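Local coordinates for protein YHDH (PDB 1O89) that probably catalyses the NADPH-dependent reduction of acryloyl-CoA to propanoyl-CoA, working as a homodimer of the medium-chain dehydrogenase/reductase type, at residues A[79-84]-A[118-123]. Sequence-based numbering, arbitrary orientation.
Sequences PMIPGI and GLAEQA
In the GroES-like catalytic domain of this medium-chain dehydrogenase/reductase, the loop leading into strand 85-93 meets an inverse gamma turn centred on Leu119, just ahead of strand 122-125. Two consecutive backbone amides of the turn bond to two consecutive carbonyls of the loop. Leu119 N donates to Pro82 O (3.0 Å, N-H...O 160°), tilted somewhat from the carbonyl plane, whereas Gly118 N reaches a lone pair of Gly83 O in the carbonyl plane, also at 3.0 Å. Gly83, with a positive phi of 107°, runs close to Gly118, their CA atoms 4.3 Å apart. The amides of Gly83 and Ile84 both bond to OD1 of Asp64 in helix 62-69, the helix that begins at the NADP-binding Tyr62. Beside these two turn-to-loop bonds, the Leu119 side chain lies across the Pro82 ring, although the exact placement of its CD2 is doubtful. Ile81 holds CG2 anti to its backbone N and rests this methyl 3.5 Å from Leu119 O; Ala24 of strand 23-28 touches both Ile81 and Ala120, whose CB packs 3.9 Å from Ile81 CG2.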
# COMPACT_ATOMS: atom_id res chain seq x y z
N PRO A 79 -2.65 4.54 -37.95
CA PRO A 79 -1.89 3.29 -37.93
C PRO A 79 -0.87 3.28 -36.78
O PRO A 79 -0.48 4.34 -36.32
CB PRO A 79 -1.18 3.28 -39.30
CG PRO A 79 -1.24 4.70 -39.83
CD PRO A 79 -2.18 5.47 -38.98
N MET A 80 -0.44 2.09 -36.36
CA MET A 80 0.44 1.97 -35.18
C MET A 80 1.51 0.94 -35.39
O MET A 80 1.22 -0.14 -35.88
CB MET A 80 -0.40 1.59 -33.95
CG MET A 80 0.38 1.40 -32.66
SD MET A 80 1.37 2.83 -32.20
CE MET A 80 0.20 4.09 -32.38
N ILE A 81 2.74 1.26 -35.01
CA ILE A 81 3.82 0.27 -34.95
C ILE A 81 3.91 -0.24 -33.50
O ILE A 81 4.22 0.53 -32.60
CB ILE A 81 5.15 0.89 -35.35
CG1 ILE A 81 5.15 1.29 -36.82
CG2 ILE A 81 6.28 -0.11 -35.09
CD1 ILE A 81 6.37 2.08 -37.23
N PRO A 82 3.65 -1.53 -33.28
CA PRO A 82 3.69 -2.10 -31.94
C PRO A 82 5.12 -2.36 -31.47
O PRO A 82 6.09 -2.01 -32.15
CB PRO A 82 2.92 -3.41 -32.10
CG PRO A 82 3.14 -3.81 -33.51
CD PRO A 82 3.35 -2.55 -34.30
N GLY A 83 5.25 -2.96 -30.30
CA GLY A 83 6.55 -3.23 -29.67
C GLY A 83 6.77 -2.29 -28.51
O GLY A 83 7.32 -1.21 -28.70
N ILE A 84 6.34 -2.69 -27.31
CA ILE A 84 6.53 -1.84 -26.14
C ILE A 84 7.96 -1.80 -25.66
O ILE A 84 8.31 -0.90 -24.90
CB ILE A 84 5.58 -2.24 -24.96
CG1 ILE A 84 5.87 -3.66 -24.44
CG2 ILE A 84 4.12 -2.10 -25.39
CD1 ILE A 84 4.99 -4.06 -23.25
N GLY A 118 8.64 -0.51 -31.28
CA GLY A 118 9.86 -1.26 -31.54
C GLY A 118 9.90 -2.16 -32.73
O GLY A 118 10.98 -2.56 -33.15
N LEU A 119 8.76 -2.52 -33.30
CA LEU A 119 8.74 -3.47 -34.41
C LEU A 119 8.97 -2.74 -35.73
O LEU A 119 8.13 -2.71 -36.62
CB LEU A 119 7.46 -4.33 -34.40
CG LEU A 119 7.37 -5.53 -33.41
CD1 LEU A 119 8.71 -6.06 -32.93
CD2 LEU A 119 6.61 -5.14 -32.22
N ALA A 120 10.15 -2.15 -35.83
CA ALA A 120 10.51 -1.27 -36.93
C ALA A 120 12.02 -1.06 -36.89
O ALA A 120 12.62 -1.19 -35.83
CB ALA A 120 9.80 0.05 -36.79
N GLU A 121 12.61 -0.73 -38.03
CA GLU A 121 14.06 -0.50 -38.10
C GLU A 121 14.45 0.79 -37.39
O GLU A 121 15.61 0.96 -37.00
CB GLU A 121 14.55 -0.45 -39.55
CG GLU A 121 14.42 -1.79 -40.25
CD GLU A 121 14.85 -1.76 -41.70
OE1 GLU A 121 14.83 -0.68 -42.33
OE2 GLU A 121 15.20 -2.84 -42.21
N GLN A 122 13.50 1.70 -37.24
CA GLN A 122 13.76 2.94 -36.53
C GLN A 122 12.60 3.31 -35.63
O GLN A 122 11.45 3.07 -35.97
CB GLN A 122 14.00 4.08 -37.51
CG GLN A 122 15.05 3.81 -38.60
CD GLN A 122 15.30 5.04 -39.42
OE1 GLN A 122 15.13 6.15 -38.94
NE2 GLN A 122 15.72 4.86 -40.68
N ALA A 123 12.93 3.90 -34.48
CA ALA A 123 11.95 4.49 -33.58
C ALA A 123 12.41 5.89 -33.18
O ALA A 123 13.60 6.11 -32.97
CB ALA A 123 11.79 3.62 -32.36